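Local structure of protein S100-A5 (Homo sapiens, 6WN7) at residues L12-M15 / V16-H20; E26-K29 / L30-S33; S61-K64 / N65-E69; I70-K73 / E74-F78; M84-N87 / D88-L91. The protein binds calcium, zinc and copper as a homodimeric EF-hand protein of the S100 family, with calcium and copper competing for the same sites. The protein carries 2 engineered substitutions. One frame throughout, in Å; residues are numbered along the deposited sequence. Where two conformers were deposited one is given.

Contact 1 of 5, residues L12-M15 / V16-H20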
loop_
_atom_site.group_PDB
_atom_site.type_symbol
_atom_site.label_atom_id
_atom_site.label_comp_id
_atom_site.label_asym_id
_atom_site.label_seq_id
_atom_site.Cartn_x
_atom_site.Cartn_y
_atom_site.Cartn_z
ATOM N N LEU B 12 -4.890 -5.963 -1.105
ATOM C CA LEU B 12 -5.161 -4.748 -1.859
ATOM C C LEU B 12 -6.627 -4.342 -1.756
ATOM O O LEU B 12 -6.944 -3.146 -1.688
ATOM C CB LEU B 12 -4.753 -4.966 -3.309
ATOM C CG LEU B 12 -3.279 -5.277 -3.523
ATOM C CD1 LEU B 12 -3.076 -5.731 -4.924
ATOM C CD2 LEU B 12 -2.466 -4.049 -3.238
ATOM N N THR B 13 -7.534 -5.320 -1.734
ATOM C CA THR B 13 -8.937 -5.006 -1.525
ATOM C C THR B 13 -9.144 -4.352 -0.170
ATOM O O THR B 13 -9.976 -3.450 -0.029
ATOM C CB THR B 13 -9.779 -6.270 -1.634
ATOM O OG1 THR B 13 -9.653 -6.801 -2.940
ATOM C CG2 THR B 13 -11.196 -5.935 -1.386
ATOM N N THR B 14 -8.399 -4.805 0.841
ATOM C CA THR B 14 -8.511 -4.251 2.182
ATOM C C THR B 14 -8.025 -2.808 2.228
ATOM O O THR B 14 -8.611 -1.976 2.929
ATOM C CB THR B 14 -7.754 -5.179 3.138
ATOM O OG1 THR B 14 -8.553 -6.359 3.355
ATOM C CG2 THR B 14 -7.413 -4.518 4.461
ATOM N N MET B 15 -6.982 -2.480 1.472
ATOM C CA MET B 15 -6.533 -1.097 1.421
ATOM C C MET B 15 -7.678 -0.180 1.038
ATOM O O MET B 15 -7.812 0.918 1.578
ATOM C CB MET B 15 -5.426 -0.936 0.373
ATOM C CG MET B 15 -4.169 -1.707 0.628
ATOM S SD MET B 15 -3.417 -1.274 2.191
ATOM C CE MET B 15 -4.090 -2.576 3.193
ATOM N N VAL B 16 -8.503 -0.620 0.085
ATOM C CA VAL B 16 -9.580 0.192 -0.468
ATOM C C VAL B 16 -10.759 0.271 0.492
ATOM O O VAL B 16 -11.243 1.350 0.821
ATOM C CB VAL B 16 -10.004 -0.377 -1.844
ATOM C CG1 VAL B 16 -11.189 0.399 -2.435
ATOM C CG2 VAL B 16 -8.796 -0.419 -2.807
ATOM N N THR B 17 -11.272 -0.873 0.925
ATOM C CA THR B 17 -12.450 -0.857 1.773
ATOM C C THR B 17 -12.168 -0.210 3.117
ATOM O O THR B 17 -13.063 0.413 3.690
ATOM C CB THR B 17 -12.995 -2.268 1.943
ATOM O OG1 THR B 17 -12.078 -3.068 2.692
ATOM C CG2 THR B 17 -13.188 -2.916 0.601
ATOM N N THR B 18 -10.944 -0.319 3.641
ATOM C CA THR B 18 -10.648 0.373 4.894
ATOM C C THR B 18 -10.773 1.882 4.716
ATOM O O THR B 18 -11.444 2.547 5.500
ATOM C CB THR B 18 -9.268 -0.005 5.434
ATOM O OG1 THR B 18 -9.235 -1.391 5.813
ATOM C CG2 THR B 18 -8.934 0.860 6.658
ATOM N N PHE B 19 -10.129 2.438 3.686
ATOM C CA PHE B 19 -10.261 3.862 3.383
ATOM C C PHE B 19 -11.721 4.262 3.380
ATOM O O PHE B 19 -12.120 5.202 4.061
ATOM C CB PHE B 19 -9.620 4.140 2.022
ATOM C CG PHE B 19 -9.726 5.555 1.571
ATOM C CD1 PHE B 19 -8.855 6.520 2.034
ATOM C CD2 PHE B 19 -10.693 5.932 0.676
ATOM C CE1 PHE B 19 -8.956 7.834 1.602
ATOM C CE2 PHE B 19 -10.793 7.244 0.259
ATOM C CZ PHE B 19 -9.921 8.189 0.717
ATOM N N HIS B 20 -12.543 3.512 2.643
ATOM C CA HIS B 20 -13.942 3.871 2.427
ATOM C C HIS B 20 -14.782 3.697 3.681
ATOM O O HIS B 20 -15.725 4.461 3.888
ATOM C CB HIS B 20 -14.481 3.075 1.246
ATOM C CG HIS B 20 -14.065 3.646 -0.076
ATOM N ND1 HIS B 20 -14.750 4.665 -0.701
ATOM C CD2 HIS B 20 -13.009 3.368 -0.874
ATOM C CE1 HIS B 20 -14.135 4.988 -1.821
ATOM N NE2 HIS B 20 -13.087 4.202 -1.958
#
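Thr18 swings OG1 back beside its own backbone N (chi1 -66°), which hangs the hydroxyl over the preceding turn, where Thr18 OG1 donates to Thr14 O over 3.0 Å. The same carbonyl takes the helical bond from Thr18 N, 2.9 Å from Thr14 O. The two donors come from opposite faces of the carbonyl plane, so Thr14 O is gripped twice and the hydroxyl of a buried threonine is satisfied without leaving its own helix. Thr14 offers only a methyl: its CG2 lies 3.9 Å from Thr18 OG1, while its hydroxyl bonds back to Lys10 O. Thr17 has OG1 between the backbone N and the carbonyl carbon (chi1 67°), which leaves its methyl CG2 beside the N. This methyl rests 3.3 Å from Thr13 O and 4.1 Å from Thr13 CG2, the two side chains crossing obliquely. Thr17 N binds Thr13 O almost straight, at 3.0 Å. Val16 CG2 lies against Leu12 O at 3.5 Å, on a side that packs on Tyr86 of the second subunit; Met15 meets its own counterpart there. This i to i+4 threonine pairing belongs to helix 7-23, the first helix of the S100 EF-hand fold, which faces the dimer partner.

Contact 2 of 5, residues E26-K29 / L30-S33. With CA (calcium ion), chain K.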
loop_
_atom_site.group_PDB
_atom_site.type_symbol
_atom_site.label_atom_id
_atom_site.label_comp_id
_atom_site.label_asym_id
_atom_site.label_seq_id
_atom_site.Cartn_x
_atom_site.Cartn_y
_atom_site.Cartn_z
ATOM N N GLU B 26 -18.492 11.472 6.698
ATOM C CA GLU B 26 -18.898 12.865 6.613
ATOM C C GLU B 26 -18.280 13.544 5.397
ATOM O O GLU B 26 -17.242 13.125 4.874
ATOM C CB GLU B 26 -18.498 13.613 7.882
ATOM C CG GLU B 26 -17.039 13.469 8.192
ATOM C CD GLU B 26 -16.565 14.518 9.155
ATOM O OE1 GLU B 26 -17.406 14.961 9.971
ATOM O OE2 GLU B 26 -15.374 14.896 9.094
ATOM N N GLY B 27 -18.930 14.613 4.962
ATOM C CA GLY B 27 -18.391 15.336 3.844
ATOM C C GLY B 27 -18.400 14.488 2.593
ATOM O O GLY B 27 -19.218 13.583 2.423
ATOM N N SER B 28 -17.468 14.791 1.701
ATOM C CA SER B 28 -17.261 13.943 0.544
ATOM C C SER B 28 -17.073 12.507 0.999
ATOM O O SER B 28 -16.288 12.222 1.907
ATOM C CB SER B 28 -16.017 14.370 -0.221
ATOM O OG SER B 28 -15.704 13.395 -1.178
ATOM N N LYS B 29 -17.772 11.600 0.344
ATOM C CA LYS B 29 -17.630 10.190 0.660
ATOM C C LYS B 29 -16.341 9.604 0.117
ATOM O O LYS B 29 -16.017 8.468 0.461
ATOM C CB LYS B 29 -18.878 9.446 0.190
ATOM C CG LYS B 29 -20.138 9.990 0.872
ATOM C CD LYS B 29 -21.339 9.081 0.811
ATOM C CE LYS B 29 -22.628 9.901 1.006
ATOM N NZ LYS B 29 -23.190 10.513 -0.261
ATOM N N LEU B 30 -15.574 10.376 -0.654
ATOM C CA LEU B 30 -14.376 9.894 -1.327
ATOM C C LEU B 30 -13.089 10.430 -0.715
ATOM O O LEU B 30 -12.005 10.150 -1.237
ATOM C CB LEU B 30 -14.403 10.290 -2.811
ATOM C CG LEU B 30 -15.584 9.840 -3.657
ATOM C CD1 LEU B 30 -15.509 10.337 -5.074
ATOM C CD2 LEU B 30 -15.680 8.335 -3.648
ATOM N N THR B 31 -13.175 11.214 0.353
ATOM C CA THR B 31 -12.003 11.794 0.980
ATOM C C THR B 31 -12.158 11.698 2.492
ATOM O O THR B 31 -13.272 11.694 3.012
ATOM C CB THR B 31 -11.768 13.265 0.565
ATOM O OG1 THR B 31 -12.945 14.031 0.792
ATOM C CG2 THR B 31 -11.402 13.387 -0.892
ATOM N N LEU B 32 -11.022 11.627 3.179
ATOM C CA LEU B 32 -10.976 11.616 4.632
ATOM C C LEU B 32 -10.789 13.033 5.158
ATOM O O LEU B 32 -9.808 13.696 4.835
ATOM C CB LEU B 32 -9.788 10.792 5.116
ATOM C CG LEU B 32 -9.742 9.312 4.801
ATOM C CD1 LEU B 32 -8.344 8.841 4.873
ATOM C CD2 LEU B 32 -10.572 8.552 5.772
ATOM N N SER B 33 -11.704 13.476 5.991
ATOM C CA SER B 33 -11.474 14.678 6.758
ATOM C C SER B 33 -10.395 14.407 7.816
ATOM O O SER B 33 -9.923 13.282 7.993
ATOM C CB SER B 33 -12.786 15.117 7.401
ATOM O OG SER B 33 -13.259 14.157 8.338
HETATM CA CA CA K . -15.343 12.049 4.149
HETATM O O HOH W 1 -14.581 14.255 4.205
#
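Glu26 reaches Ser33 across the mouth of the first calcium loop. Beyond CB, CG sits between the backbone N and the carbonyl carbon (chi1 54°), and the chain then runs extended. CG is the first atom to come near, 3.8 Å from Ser33 OG; CD follows at 3.4 Å from the same oxygen. At the tip, OE2 accepts from Ser33 OG, but the 2.4 Å between them is shorter than such a bond should be, and the exact length is doubtful. OE2 also lies 3.1 Å from Ser33 CB. Ser33 stands at the N-cap of the next helix and its hydroxyl also caps a backbone N there, which ties the glutamate tip to the point where that helix begins. While the side chain spans outward, the backbone of Glu26 turns inward: its O binds the calcium ion at 2.3 Å, alongside Ser28 O, Thr31 O and a water, with Ser23 and Glu36 completing the site. Ligation through main-chain carbonyls is the hallmark of the S100-type first EF-hand. A type I turn from Ser28 to Thr31 shapes the far side, where Ser28 OG accepts from Leu30 N, 3.1 Å away, at an N-H...O angle of 161°. The segment links helix 7-23 to helix 34-44: Leu32 packs on Phe19 and Tyr22 of the first and on Leu37 of the second.

Contact 3 of 5, residues S61-K64 / N65-E69. With CA (calcium ion), chain L.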
loop_
_atom_site.group_PDB
_atom_site.type_symbol
_atom_site.label_atom_id
_atom_site.label_comp_id
_atom_site.label_asym_id
_atom_site.label_seq_id
_atom_site.Cartn_x
_atom_site.Cartn_y
_atom_site.Cartn_z
ATOM N N SER B 61 1.106 17.120 5.868
ATOM C CA SER B 61 2.067 16.491 4.965
ATOM C C SER B 61 1.381 15.731 3.824
ATOM O O SER B 61 1.928 15.648 2.719
ATOM C CB SER B 61 2.984 15.561 5.749
ATOM O OG SER B 61 2.277 14.964 6.794
ATOM N N LEU B 62 0.188 15.188 4.066
ATOM C CA LEU B 62 -0.510 14.365 3.093
ATOM C C LEU B 62 -1.371 15.182 2.162
ATOM O O LEU B 62 -1.592 14.771 1.022
ATOM C CB LEU B 62 -1.436 13.376 3.809
ATOM C CG LEU B 62 -0.802 12.350 4.744
ATOM C CD1 LEU B 62 -1.859 11.675 5.581
ATOM C CD2 LEU B 62 -0.003 11.322 3.951
ATOM N N ASP B 63 -1.837 16.341 2.616
ATOM C CA ASP B 63 -2.846 17.122 1.905
ATOM C C ASP B 63 -2.179 18.062 0.903
ATOM O O ASP B 63 -2.152 19.287 1.057
ATOM C CB ASP B 63 -3.723 17.877 2.891
ATOM C CG ASP B 63 -4.895 18.544 2.229
ATOM O OD1 ASP B 63 -5.186 18.195 1.079
ATOM O OD2 ASP B 63 -5.535 19.420 2.850
ATOM N N LYS B 64 -1.697 17.454 -0.186
ATOM C CA LYS B 64 -0.882 18.163 -1.166
ATOM C C LYS B 64 -1.636 19.247 -1.932
ATOM O O LYS B 64 -0.989 20.094 -2.560
ATOM C CB LYS B 64 -0.292 17.156 -2.156
ATOM C CG LYS B 64 0.720 16.237 -1.571
ATOM C CD LYS B 64 2.078 16.631 -1.983
ATOM C CE LYS B 64 3.005 16.544 -0.791
ATOM N NZ LYS B 64 4.395 16.961 -1.115
ATOM N N ASN B 65 -2.967 19.254 -1.908
ATOM C CA ASN B 65 -3.748 20.295 -2.568
ATOM C C ASN B 65 -4.452 21.234 -1.591
ATOM O O ASN B 65 -5.283 22.048 -2.024
ATOM C CB ASN B 65 -4.760 19.677 -3.525
ATOM C CG ASN B 65 -5.826 18.916 -2.812
ATOM O OD1 ASN B 65 -5.604 18.401 -1.736
ATOM N ND2 ASN B 65 -7.004 18.860 -3.401
ATOM N N SER B 66 -4.173 21.103 -0.289
ATOM C CA SER B 66 -4.657 22.009 0.761
ATOM C C SER B 66 -6.177 22.171 0.756
ATOM O O SER B 66 -6.716 23.257 0.994
ATOM C CB SER B 66 -3.923 23.349 0.700
ATOM O OG SER B 66 -2.557 23.195 1.086
ATOM N N ASP B 67 -6.922 21.083 0.616
ATOM C CA ASP B 67 -8.371 21.198 0.611
ATOM C C ASP B 67 -8.842 20.673 1.993
ATOM O O ASP B 67 -9.971 20.665 2.215
ATOM C CB ASP B 67 -9.061 20.424 -0.572
ATOM C CG ASP B 67 -8.662 18.906 -0.626
ATOM O OD1 ASP B 67 -7.860 18.524 0.138
ATOM O OD2 ASP B 67 -9.157 18.215 -1.454
ATOM N N GLN B 68 -7.912 20.227 2.856
ATOM C CA GLN B 68 -8.203 19.699 4.189
ATOM C C GLN B 68 -8.898 18.345 4.135
ATOM O O GLN B 68 -9.562 17.932 5.091
ATOM C CB GLN B 68 -8.961 20.702 5.063
ATOM C CG GLN B 68 -8.064 21.810 5.649
ATOM C CD GLN B 68 -7.448 22.702 4.577
ATOM O OE1 GLN B 68 -8.155 23.405 3.855
ATOM N NE2 GLN B 68 -6.132 22.668 4.470
ATOM N N GLU B 69 -8.728 17.643 3.031
ATOM C CA GLU B 69 -9.246 16.306 2.853
ATOM C C GLU B 69 -8.112 15.462 2.311
ATOM O O GLU B 69 -7.265 15.953 1.565
ATOM C CB GLU B 69 -10.373 16.291 1.830
ATOM C CG GLU B 69 -11.521 17.199 2.153
ATOM C CD GLU B 69 -12.507 16.591 3.136
ATOM O OE1 GLU B 69 -13.231 17.366 3.787
ATOM O OE2 GLU B 69 -12.560 15.353 3.254
HETATM CA CA CA L . -6.291 16.775 -0.307
HETATM O O HOH W 2 -0.965 21.095 3.063
HETATM O O HOH W 3 -7.844 16.091 -1.863
#
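Asp63 and Gln68 meet at the tight end of the loop. Gln68 N donates to Asp63 OD2 through a bent bond (N-H...O 138°) whose 2.5 Å is unusually short and doubtful as a length, reaching the oxygen on the syn side, 20° out of the carboxylate plane. The aspartate gets there because CG lies anti to its backbone N (chi1 -172°), which carries the buried carboxylate into the loop. Its other oxygen, OD1, binds the calcium ion at 2.3 Å and takes a weak bond from Asp67 N. Asn65 OD1 and Asp67 OD1 crowd the same ion, each 2.9 Å from Asp63 OD1, and Glu69 O adds a main-chain ligand. This is the canonical EF-hand loop, its ligands staggered at alternate residues and closed by Glu74 of the following helix. Asp67 is held in turn: Glu69 N bonds to its OD1, an Asx turn, and Asn65 ND2 to its OD2 from above the carboxylate plane, while OD2 also accepts from a calcium-bound water. The outer side is looser. There a type I turn brings Ser66 N 3.0 Å from Asp63 O, and a water donates to Asp63 O (2.9 Å) and accepts from the exposed Ser66 OG (3.3 Å), while the Lys64 side chain touches Glu74.

Contact 4 of 5, residues I70-K73 / E74-F78. With CA (calcium ion), chain L.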
loop_
_atom_site.group_PDB
_atom_site.type_symbol
_atom_site.label_atom_id
_atom_site.label_comp_id
_atom_site.label_asym_id
_atom_site.label_seq_id
_atom_site.Cartn_x
_atom_site.Cartn_y
_atom_site.Cartn_z
ATOM N N ILE B 70 -8.115 14.187 2.681
ATOM C CA ILE B 70 -7.129 13.208 2.225
ATOM C C ILE B 70 -7.829 12.280 1.248
ATOM O O ILE B 70 -8.658 11.466 1.655
ATOM C CB ILE B 70 -6.548 12.405 3.398
ATOM C CG1 ILE B 70 -6.004 13.357 4.455
ATOM C CG2 ILE B 70 -5.471 11.446 2.932
ATOM C CD1 ILE B 70 -5.067 14.390 3.913
ATOM N N ASP B 71 -7.485 12.374 -0.029
ATOM C CA ASP B 71 -8.045 11.501 -1.051
ATOM C C ASP B 71 -7.240 10.211 -1.130
ATOM O O ASP B 71 -6.231 10.046 -0.457
ATOM C CB ASP B 71 -8.148 12.228 -2.396
ATOM C CG ASP B 71 -6.796 12.594 -3.005
ATOM O OD1 ASP B 71 -5.753 12.179 -2.473
ATOM O OD2 ASP B 71 -6.793 13.289 -4.053
ATOM N N PHE B 72 -7.707 9.264 -1.935
ATOM C CA PHE B 72 -7.043 7.971 -1.906
ATOM C C PHE B 72 -5.581 8.075 -2.328
ATOM O O PHE B 72 -4.737 7.336 -1.830
ATOM C CB PHE B 72 -7.790 6.959 -2.764
ATOM C CG PHE B 72 -7.239 5.575 -2.651
ATOM C CD1 PHE B 72 -7.559 4.782 -1.577
ATOM C CD2 PHE B 72 -6.387 5.069 -3.608
ATOM C CE1 PHE B 72 -7.042 3.526 -1.466
ATOM C CE2 PHE B 72 -5.873 3.811 -3.492
ATOM C CZ PHE B 72 -6.194 3.043 -2.416
ATOM N N LYS B 73 -5.253 8.982 -3.235
ATOM C CA LYS B 73 -3.865 9.094 -3.672
ATOM C C LYS B 73 -2.971 9.626 -2.561
ATOM O O LYS B 73 -1.877 9.110 -2.327
ATOM C CB LYS B 73 -3.777 10.010 -4.876
ATOM C CG LYS B 73 -2.377 10.396 -5.241
ATOM C CD LYS B 73 -2.339 10.994 -6.621
ATOM C CE LYS B 73 -0.980 11.568 -6.898
ATOM N NZ LYS B 73 -0.966 12.425 -8.116
ATOM N N GLU B 74 -3.416 10.678 -1.877
ATOM C CA GLU B 74 -2.701 11.177 -0.704
ATOM C C GLU B 74 -2.624 10.128 0.396
ATOM O O GLU B 74 -1.583 9.973 1.044
ATOM C CB GLU B 74 -3.438 12.407 -0.178
ATOM C CG GLU B 74 -3.418 13.566 -1.160
ATOM C CD GLU B 74 -4.376 14.707 -0.828
ATOM O OE1 GLU B 74 -5.440 14.471 -0.236
ATOM O OE2 GLU B 74 -4.051 15.860 -1.188
ATOM N N TYR B 75 -3.725 9.402 0.637
ATOM C CA TYR B 75 -3.748 8.337 1.645
ATOM C C TYR B 75 -2.816 7.196 1.277
ATOM O O TYR B 75 -2.315 6.494 2.153
ATOM C CB TYR B 75 -5.192 7.836 1.815
ATOM C CG TYR B 75 -5.418 6.415 2.325
ATOM C CD1 TYR B 75 -5.666 6.166 3.673
ATOM C CD2 TYR B 75 -5.455 5.334 1.452
ATOM C CE1 TYR B 75 -5.901 4.873 4.148
ATOM C CE2 TYR B 75 -5.691 4.035 1.912
ATOM C CZ TYR B 75 -5.923 3.803 3.266
ATOM O OH TYR B 75 -6.180 2.510 3.739
ATOM N N SER B 76 -2.577 6.989 -0.007
ATOM C CA SER B 76 -1.670 5.933 -0.412
ATOM C C SER B 76 -0.238 6.197 0.017
ATOM O O SER B 76 0.550 5.249 0.113
ATOM C CB SER B 76 -1.765 5.836 -1.917
ATOM O OG SER B 76 -3.097 5.574 -2.288
ATOM N N VAL B 77 0.114 7.463 0.258
ATOM C CA VAL B 77 1.447 7.798 0.743
ATOM C C VAL B 77 1.613 7.350 2.186
ATOM O O VAL B 77 2.707 6.959 2.603
ATOM C CB VAL B 77 1.703 9.305 0.596
ATOM C CG1 VAL B 77 3.026 9.671 1.215
ATOM C CG2 VAL B 77 1.678 9.707 -0.847
ATOM N N PHE B 78 0.537 7.406 2.968
ATOM C CA PHE B 78 0.575 6.928 4.347
ATOM C C PHE B 78 0.747 5.415 4.385
ATOM O O PHE B 78 1.591 4.895 5.118
ATOM C CB PHE B 78 -0.698 7.399 5.066
ATOM C CG PHE B 78 -0.750 7.063 6.533
ATOM C CD1 PHE B 78 0.298 7.351 7.375
ATOM C CD2 PHE B 78 -1.863 6.455 7.070
ATOM C CE1 PHE B 78 0.223 7.032 8.696
ATOM C CE2 PHE B 78 -1.923 6.148 8.412
ATOM C CZ PHE B 78 -0.894 6.441 9.212
HETATM CA CA CA L . -6.291 16.775 -0.307
HETATM O O HOH W 3 -7.844 16.091 -1.863
#
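Asp71 and Glu74 form a capping box at the start of helix 72-93, where the EF-hand loop hands over to its exiting helix. Their side chains cross at about a right angle, with the carboxylate planes 52° apart. Asp71 OD1 accepts from Glu74 N at 2.8 Å, nearly in line with its C-O axis. In the reverse direction Asp71 N donates to Glu74 OE1 over 2.9 Å, meeting that oxygen on the anti side. The extended chain of Glu74 carries the carboxylate to the calcium ion, where both oxygens bind, OE1 at 2.5 Å and OE2 at 2.6 Å; the bond from Asp71 N helps hold the rotation of this bidentate ligand from the second shell. On the buried side, Ile70 slants past Glu74 and sets CG2 against Tyr75 CB. In one of the two conformers modelled for Tyr75, its ring meets that of Phe72 obliquely, planes 38° apart. Phe19 of helix 7-23 packs against both, edge-to-face with Phe72, while Met84 of the second subunit covers Ser76. Anti to the carbonyl carbon (chi1 -58°), Ser76 OG folds back over the preceding turn, 3.4 Å above one face of the Phe72 ring, toward the rim. It donates to Phe72 O, though the 2.5 Å between Ser76 OG and that oxygen is improbably short and doubtful; Phe72 O also takes Ser76 N, at 2.8 Å.

Contact 5 of 5, residues M84-N87 / D88-L91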
loop_
_atom_site.group_PDB
_atom_site.type_symbol
_atom_site.label_atom_id
_atom_site.label_comp_id
_atom_site.label_asym_id
_atom_site.label_seq_id
_atom_site.Cartn_x
_atom_site.Cartn_y
_atom_site.Cartn_z
ATOM N N MET B 84 6.769 0.576 4.237
ATOM C CA MET B 84 8.205 0.780 4.301
ATOM C C MET B 84 8.726 0.468 5.689
ATOM O O MET B 84 9.814 -0.084 5.843
ATOM C CB MET B 84 8.532 2.238 3.985
ATOM C CG MET B 84 8.694 2.596 2.533
ATOM S SD MET B 84 10.070 1.805 1.701
ATOM C CE MET B 84 11.375 2.948 2.095
ATOM N N ALA B 85 7.972 0.855 6.711
ATOM C CA ALA B 85 8.367 0.598 8.085
ATOM C C ALA B 85 8.390 -0.891 8.371
ATOM O O ALA B 85 9.332 -1.399 8.995
ATOM C CB ALA B 85 7.397 1.301 9.034
ATOM N N TYR B 86 7.353 -1.614 7.936
ATOM C CA TYR B 86 7.378 -3.046 8.168
ATOM C C TYR B 86 8.434 -3.716 7.298
ATOM O O TYR B 86 9.055 -4.691 7.720
ATOM C CB TYR B 86 6.015 -3.695 7.997
ATOM C CG TYR B 86 6.055 -5.169 8.397
ATOM C CD1 TYR B 86 6.073 -5.558 9.722
ATOM C CD2 TYR B 86 6.110 -6.164 7.440
ATOM C CE1 TYR B 86 6.120 -6.886 10.074
ATOM C CE2 TYR B 86 6.169 -7.485 7.791
ATOM C CZ TYR B 86 6.179 -7.842 9.102
ATOM O OH TYR B 86 6.242 -9.167 9.431
ATOM N N ASN B 87 8.680 -3.196 6.097
ATOM C CA ASN B 87 9.722 -3.788 5.272
ATOM C C ASN B 87 11.055 -3.744 6.003
ATOM O O ASN B 87 11.764 -4.749 6.091
ATOM C CB ASN B 87 9.809 -3.095 3.915
ATOM C CG ASN B 87 10.663 -3.879 2.916
ATOM O OD1 ASN B 87 10.425 -5.062 2.663
ATOM N ND2 ASN B 87 11.679 -3.216 2.360
ATOM N N ASP B 88 11.394 -2.588 6.571
ATOM C CA ASP B 88 12.614 -2.474 7.358
ATOM C C ASP B 88 12.637 -3.477 8.497
ATOM O O ASP B 88 13.684 -4.053 8.793
ATOM C CB ASP B 88 12.743 -1.053 7.891
ATOM C CG ASP B 88 12.864 -0.028 6.764
ATOM O OD1 ASP B 88 13.469 -0.361 5.725
ATOM O OD2 ASP B 88 12.345 1.101 6.907
ATOM N N PHE B 89 11.492 -3.703 9.145
ATOM C CA PHE B 89 11.426 -4.700 10.206
ATOM C C PHE B 89 11.665 -6.094 9.652
ATOM O O PHE B 89 12.400 -6.883 10.249
ATOM C CB PHE B 89 10.071 -4.639 10.925
ATOM C CG PHE B 89 9.890 -5.722 11.962
ATOM C CD1 PHE B 89 9.505 -7.000 11.599
ATOM C CD2 PHE B 89 10.144 -5.466 13.291
ATOM C CE1 PHE B 89 9.366 -7.989 12.526
ATOM C CE2 PHE B 89 10.010 -6.458 14.232
ATOM C CZ PHE B 89 9.619 -7.717 13.846
ATOM N N PHE B 90 11.041 -6.421 8.516
ATOM C CA PHE B 90 11.167 -7.760 7.948
ATOM C C PHE B 90 12.594 -8.015 7.509
ATOM O O PHE B 90 13.113 -9.124 7.662
ATOM C CB PHE B 90 10.226 -7.877 6.745
ATOM C CG PHE B 90 10.347 -9.182 5.951
ATOM C CD1 PHE B 90 11.373 -9.388 5.027
ATOM C CD2 PHE B 90 9.412 -10.176 6.098
ATOM C CE1 PHE B 90 11.459 -10.559 4.306
ATOM C CE2 PHE B 90 9.503 -11.342 5.358
ATOM C CZ PHE B 90 10.520 -11.521 4.465
ATOM N N LEU B 91 13.236 -7.002 6.949
ATOM C CA LEU B 91 14.617 -7.158 6.543
ATOM C C LEU B 91 15.496 -7.498 7.742
ATOM O O LEU B 91 16.217 -8.501 7.739
ATOM C CB LEU B 91 15.068 -5.882 5.843
ATOM C CG LEU B 91 14.480 -5.639 4.460
ATOM C CD1 LEU B 91 14.724 -4.213 4.059
ATOM C CD2 LEU B 91 15.092 -6.569 3.469
#
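Tyr86 and Phe90, like the other residues four apart here, are joined through a regular alpha-helical backbone near the C-terminal end of helix 72-93. Phe90 N lies 2.8 Å from Tyr86 O, and Leu91 N is equally close to Asn87 O, also at 2.8 Å. The other two bonds are longer, 3.0 Å from Asp88 N to Met84 O and 3.2 Å from Phe89 N to Ala85 O. Tyr86 and Phe89 both carry CG anti to the backbone N (chi1 -174° and 175°), which sends both rings off the same way along the helix. Their planes, 19° apart, are nearly parallel but offset so far that contact is confined to the rims, Tyr86 CE1 coming 3.7 Å from Phe89 CD1. Phe90 adds its CB, 4.2 Å from Tyr86 CE2. Next round the helix, Asn87 ND2 lies 3.6 Å from Leu91 CD1. The oxygen of that amide, OD1, accepts from His20 NE2 of the second subunit, and the His20 ring of that subunit stacks on Phe90. Tyr86 packs on Thr13 of the same partner. Asp88 OD2 lies 3.0 Å from Met84 O, an unfavourable approach of two acceptors and not a hydrogen bond. The chemistry thus differs by face: Tyr86, Asn87, Phe90 and Leu91 present rings, a methyl and a directional amide bond to the dimer partner, whereas the side with Asp88 and Phe89 is exposed.

Contacts 2 and 3 hold most of the ligands of the two calcium loops, and contact 4 supplies the last one to the second ion, sharing that ion and a water with contact 3. The loops are coupled: Leu32 O lies 2.8 Å from Ile70 N, and Thr31 OG1 is 2.8 Å from Glu69 OE2, both probable hydrogen bonds. Contact 1 packs against contact 2 through Phe19, whose CE1 is 3.5 Å from Leu32 CD1, while Met15 O probably bonds to Tyr75 OH of contact 4. Contact 5 continues the helix of contact 4, with centres 20 Å apart, and lies about 30 Å from contact 2 between centres. Contacts 1, 4 and 5 all touch the second subunit.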